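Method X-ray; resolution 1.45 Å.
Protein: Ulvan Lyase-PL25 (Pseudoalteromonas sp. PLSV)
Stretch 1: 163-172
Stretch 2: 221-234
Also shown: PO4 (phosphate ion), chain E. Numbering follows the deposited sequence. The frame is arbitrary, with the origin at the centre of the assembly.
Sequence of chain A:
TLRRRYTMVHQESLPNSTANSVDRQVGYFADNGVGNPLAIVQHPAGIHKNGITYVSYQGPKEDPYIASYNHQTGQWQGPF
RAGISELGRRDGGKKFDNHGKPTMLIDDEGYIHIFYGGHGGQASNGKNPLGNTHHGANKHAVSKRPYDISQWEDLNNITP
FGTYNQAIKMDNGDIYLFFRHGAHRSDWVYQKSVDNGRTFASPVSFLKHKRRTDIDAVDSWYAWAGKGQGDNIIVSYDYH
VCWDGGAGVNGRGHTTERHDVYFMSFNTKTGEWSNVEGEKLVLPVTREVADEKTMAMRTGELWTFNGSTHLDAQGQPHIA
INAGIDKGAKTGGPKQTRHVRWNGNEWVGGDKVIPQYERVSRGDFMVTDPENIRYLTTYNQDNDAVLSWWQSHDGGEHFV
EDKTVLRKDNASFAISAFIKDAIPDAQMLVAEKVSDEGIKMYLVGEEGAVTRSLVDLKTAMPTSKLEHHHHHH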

# COMPACT_ATOMS: atom_id res chain seq x y z
N THR A 163 0.28 9.87 -6.84
CA THR A 163 0.79 9.38 -5.57
C THR A 163 0.07 8.07 -5.28
O THR A 163 -1.13 7.94 -5.57
CB THR A 163 0.46 10.32 -4.36
OG1 THR A 163 0.71 11.71 -4.65
CG2 THR A 163 1.30 9.95 -3.14
N TYR A 164 0.76 7.12 -4.65
CA TYR A 164 0.15 5.90 -4.09
C TYR A 164 -0.22 4.86 -5.15
O TYR A 164 -1.38 4.41 -5.23
CB TYR A 164 -1.04 6.21 -3.18
CG TYR A 164 -0.74 7.10 -2.00
CD1 TYR A 164 0.22 6.76 -1.07
CD2 TYR A 164 -1.44 8.28 -1.81
CE1 TYR A 164 0.44 7.55 0.02
CE2 TYR A 164 -1.22 9.08 -0.75
CZ TYR A 164 -0.28 8.73 0.17
OH TYR A 164 -0.06 9.52 1.27
N ASN A 165 0.78 4.41 -5.90
CA ASN A 165 0.57 3.47 -6.99
C ASN A 165 0.18 2.09 -6.50
O ASN A 165 0.84 1.51 -5.64
CB ASN A 165 1.85 3.31 -7.78
CG ASN A 165 2.28 4.57 -8.43
OD1 ASN A 165 1.49 5.23 -9.10
ND2 ASN A 165 3.56 4.89 -8.29
N GLN A 166 -0.85 1.53 -7.12
CA GLN A 166 -1.36 0.22 -6.80
C GLN A 166 -1.67 -0.44 -8.12
O GLN A 166 -2.50 0.06 -8.88
CB GLN A 166 -2.59 0.36 -5.91
CG GLN A 166 -2.26 1.17 -4.69
CD GLN A 166 -3.42 1.42 -3.81
OE1 GLN A 166 -4.09 0.49 -3.38
NE2 GLN A 166 -3.60 2.68 -3.43
N ALA A 167 -0.96 -1.52 -8.43
CA ALA A 167 -1.01 -2.10 -9.77
C ALA A 167 -1.65 -3.47 -9.73
O ALA A 167 -1.25 -4.33 -8.95
CB ALA A 167 0.41 -2.21 -10.33
N ILE A 168 -2.61 -3.69 -10.63
CA ILE A 168 -3.38 -4.93 -10.67
C ILE A 168 -3.42 -5.43 -12.11
O ILE A 168 -3.69 -4.66 -13.03
CB ILE A 168 -4.80 -4.72 -10.13
CG1 ILE A 168 -4.71 -4.20 -8.70
CG2 ILE A 168 -5.61 -6.02 -10.19
CD1 ILE A 168 -6.04 -3.89 -8.08
N LYS A 169 -3.15 -6.72 -12.30
CA LYS A 169 -3.28 -7.35 -13.60
C LYS A 169 -4.42 -8.35 -13.56
O LYS A 169 -4.49 -9.20 -12.66
CB LYS A 169 -2.00 -8.09 -13.99
CG LYS A 169 -2.04 -8.62 -15.43
CD LYS A 169 -0.73 -9.27 -15.85
CE LYS A 169 -0.48 -10.55 -15.13
NZ LYS A 169 0.71 -11.28 -15.74
N MET A 170 -5.31 -8.28 -14.54
CA MET A 170 -6.42 -9.20 -14.59
C MET A 170 -6.05 -10.47 -15.37
O MET A 170 -4.99 -10.56 -16.00
CB MET A 170 -7.63 -8.53 -15.23
CG MET A 170 -7.98 -7.18 -14.61
SD MET A 170 -8.15 -7.21 -12.81
CE MET A 170 -9.64 -8.19 -12.60
N ASP A 171 -6.95 -11.45 -15.33
CA ASP A 171 -6.66 -12.73 -15.97
C ASP A 171 -6.40 -12.58 -17.46
O ASP A 171 -5.62 -13.35 -18.03
CB ASP A 171 -7.80 -13.73 -15.73
CG ASP A 171 -7.95 -14.14 -14.27
OD1 ASP A 171 -7.01 -13.91 -13.48
OD2 ASP A 171 -9.02 -14.69 -13.92
N ASN A 172 -7.03 -11.60 -18.11
CA ASN A 172 -6.82 -11.40 -19.54
C ASN A 172 -5.57 -10.58 -19.85
O ASN A 172 -5.33 -10.26 -21.02
CB ASN A 172 -8.07 -10.76 -20.18
CG ASN A 172 -8.26 -9.32 -19.78
OD1 ASN A 172 -7.53 -8.77 -18.96
ND2 ASN A 172 -9.28 -8.69 -20.35
N TRP A 221 -9.48 11.75 -0.04
CA TRP A 221 -9.63 10.31 0.16
C TRP A 221 -8.28 9.60 0.21
O TRP A 221 -7.28 10.09 -0.31
CB TRP A 221 -10.40 9.68 -1.00
CG TRP A 221 -11.75 10.27 -1.22
CD1 TRP A 221 -12.11 11.24 -2.14
CD2 TRP A 221 -12.96 9.91 -0.53
NE1 TRP A 221 -13.46 11.49 -2.05
CE2 TRP A 221 -14.00 10.69 -1.07
CE3 TRP A 221 -13.25 8.99 0.49
CZ2 TRP A 221 -15.31 10.59 -0.62
CZ3 TRP A 221 -14.56 8.89 0.94
CH2 TRP A 221 -15.57 9.68 0.38
N TYR A 222 -8.31 8.39 0.78
CA TYR A 222 -7.19 7.45 0.66
C TYR A 222 -7.77 6.07 0.39
O TYR A 222 -8.65 5.60 1.13
CB TYR A 222 -6.36 7.41 1.95
CG TYR A 222 -5.59 8.68 2.19
CD1 TYR A 222 -6.18 9.73 2.90
CD2 TYR A 222 -4.30 8.86 1.72
CE1 TYR A 222 -5.50 10.92 3.12
CE2 TYR A 222 -3.62 10.03 1.92
CZ TYR A 222 -4.21 11.06 2.66
OH TYR A 222 -3.54 12.24 2.87
N ALA A 223 -7.29 5.42 -0.66
CA ALA A 223 -7.87 4.16 -1.11
C ALA A 223 -6.81 3.07 -1.21
O ALA A 223 -5.63 3.34 -1.40
CB ALA A 223 -8.53 4.33 -2.50
N TRP A 224 -7.27 1.83 -1.07
CA TRP A 224 -6.47 0.63 -1.29
C TRP A 224 -7.28 -0.28 -2.19
O TRP A 224 -8.39 -0.72 -1.83
CB TRP A 224 -6.16 -0.06 0.03
CG TRP A 224 -5.07 -1.09 -0.00
CD1 TRP A 224 -3.75 -0.90 0.32
CD2 TRP A 224 -5.19 -2.48 -0.36
NE1 TRP A 224 -3.06 -2.07 0.20
CE2 TRP A 224 -3.92 -3.06 -0.22
CE3 TRP A 224 -6.25 -3.29 -0.78
CZ2 TRP A 224 -3.68 -4.40 -0.49
CZ3 TRP A 224 -6.00 -4.62 -1.04
CH2 TRP A 224 -4.75 -5.15 -0.90
N ALA A 225 -6.72 -0.56 -3.37
CA ALA A 225 -7.36 -1.40 -4.36
C ALA A 225 -6.62 -2.72 -4.48
O ALA A 225 -5.39 -2.75 -4.54
CB ALA A 225 -7.34 -0.71 -5.72
N GLY A 226 -7.37 -3.82 -4.55
CA GLY A 226 -6.79 -5.13 -4.71
C GLY A 226 -7.70 -6.03 -5.51
O GLY A 226 -8.83 -5.67 -5.84
N LYS A 227 -7.21 -7.22 -5.83
CA LYS A 227 -8.02 -8.20 -6.53
C LYS A 227 -9.17 -8.67 -5.68
O LYS A 227 -9.05 -8.86 -4.46
CB LYS A 227 -7.17 -9.40 -6.88
CG LYS A 227 -6.44 -9.25 -8.17
CD LYS A 227 -7.36 -9.56 -9.33
CE LYS A 227 -6.56 -9.83 -10.59
NZ LYS A 227 -5.70 -11.04 -10.46
N GLY A 228 -10.31 -8.85 -6.33
CA GLY A 228 -11.42 -9.56 -5.77
C GLY A 228 -11.48 -10.96 -6.34
O GLY A 228 -10.45 -11.60 -6.55
N GLN A 229 -12.68 -11.42 -6.63
CA GLN A 229 -12.83 -12.70 -7.30
C GLN A 229 -13.31 -12.45 -8.72
O GLN A 229 -13.90 -11.40 -9.01
CB GLN A 229 -13.72 -13.64 -6.48
CG GLN A 229 -12.96 -14.05 -5.18
CD GLN A 229 -13.83 -14.61 -4.06
OE1 GLN A 229 -15.00 -14.88 -4.25
NE2 GLN A 229 -13.22 -14.79 -2.87
N GLY A 230 -12.97 -13.37 -9.61
CA GLY A 230 -13.40 -13.26 -11.00
C GLY A 230 -12.72 -12.09 -11.67
O GLY A 230 -11.50 -11.93 -11.61
N ASP A 231 -13.52 -11.24 -12.30
CA ASP A 231 -12.99 -10.05 -12.95
C ASP A 231 -13.21 -8.80 -12.12
O ASP A 231 -13.18 -7.69 -12.66
CB ASP A 231 -13.59 -9.90 -14.35
CG ASP A 231 -13.15 -11.02 -15.27
OD1 ASP A 231 -11.95 -11.42 -15.24
OD2 ASP A 231 -14.02 -11.51 -16.01
N ASN A 232 -13.35 -8.94 -10.80
CA ASN A 232 -13.58 -7.80 -9.94
C ASN A 232 -12.30 -7.34 -9.23
O ASN A 232 -11.42 -8.13 -8.90
CB ASN A 232 -14.61 -8.14 -8.87
CG ASN A 232 -15.94 -8.47 -9.47
OD1 ASN A 232 -16.41 -7.77 -10.35
ND2 ASN A 232 -16.54 -9.58 -9.03
N ILE A 233 -12.24 -6.02 -9.03
CA ILE A 233 -11.28 -5.36 -8.17
C ILE A 233 -12.06 -4.78 -7.00
O ILE A 233 -13.17 -4.28 -7.18
CB ILE A 233 -10.54 -4.26 -8.96
CG1 ILE A 233 -9.56 -4.92 -9.95
CG2 ILE A 233 -9.86 -3.23 -8.05
CD1 ILE A 233 -8.94 -3.95 -10.95
N ILE A 234 -11.51 -4.86 -5.80
CA ILE A 234 -12.17 -4.37 -4.60
C ILE A 234 -11.36 -3.21 -4.04
O ILE A 234 -10.14 -3.16 -4.19
CB ILE A 234 -12.40 -5.48 -3.55
CG1 ILE A 234 -11.10 -6.12 -3.10
CG2 ILE A 234 -13.39 -6.51 -4.11
CD1 ILE A 234 -11.28 -7.06 -1.91
P PO4 E . 0.03 12.81 1.77
O1 PO4 E . -0.08 14.05 2.63
O2 PO4 E . -1.30 12.22 1.55
O3 PO4 E . 0.89 11.86 2.56
O4 PO4 E . 0.65 13.21 0.44
O HOH W 1 -9.41 -11.36 -13.86
O HOH W 2 -11.50 -14.22 -14.91
O HOH W 3 -9.78 -10.53 -17.20

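This is a packing of side chains between two nearly parallel strands, pinned at one point by a glutamine that bonds to the neighbouring backbone and bridged by water at one end. The axes of strands 165-169 and 221-227 run 17° from parallel and come no closer than 7.2 Å. No backbone-to-backbone hydrogen bond joins them, so side chains carry the contact. Together the two stretches bury 626 Å².

Gln166 makes two direct hydrogen bonds across the contact. Its CB points toward the other strand, and its amide group reaches the backbone there. Ala225 N donates to Gln166 OE1 at 2.8 Å, and Gln166 NE2 donates to Ala223 O at 2.9 Å, almost in line. A primary amide suits this place because it offers an acceptor and a donor side by side, matching a backbone NH and a backbone carbonyl. The same NE2 makes a weak bond to Tyr164 O at 3.3 Å, which helps to fix the amide. Gln166 OE1 also lies over one face of the Trp224 ring.

Ile168 and Met170 form the apolar part. Strand alternation turns Ile168 toward the partner and Ala167 away from it. Ile168 CD1 lies 4.2 Å from Ala225 CB, 3.9 Å from Ile233 CG2 and 3.7 Å from Gly226 CA. The small Ala225 can face the contact while its backbone stays close to Gln166. At Gly226 an ideal CB would point away from stretch 1 and clash with Trp224 CZ3 at 2.6 Å, so the bare backbone fits within its own stretch. Ile233 reaches the contact from strand 232-234, which is tied to Gly226 by hydrogen bonds from Gly226 N to Ile234 O (2.9 Å) and from Ile234 N to Gly226 O (2.8 Å).

Met170 starts sideways, but its m, m, m side chain brings the end nearer. Met170 SD lies 3.8 Å from Ile233 CD1, and Met170 CE lies 3.6 Å from Asp231 O. Lys227 packs with its aliphatic part: its CG is 3.9 Å from Ile168 CG2, and its CE is 3.8 Å from Met170 SD. Its NZ is 3.1 Å from Lys169 O. Asp171 OD1 is 4.4 Å from Lys227 NZ, too far for a salt bridge.

Water links the more exposed end. Water 1 accepts from Asp171 N and donates to Gly230 O and Asp231 OD1. Water 2 donates to Asp171 OD2 and Asp231 OD1, bridging two carboxylate oxygens that lie 4.6 Å apart. Water 3 accepts from Asn172 N and donates to Asp231 OD1. Gly230 sits in the type II' turn from Gln229 to Asn232, with a positive phi that favours glycine.

At the other end, Tyr164 and Tyr222 meet obliquely, with Tyr164 CE2 3.7 Å from Tyr222 CE2. A phosphate ion, probably from the crystallisation liquor, lies beside both hydroxyls. Tyr222 OH donates to PO4 O2 at 2.6 Å, and Tyr164 OH is 2.8 Å from PO4 O3.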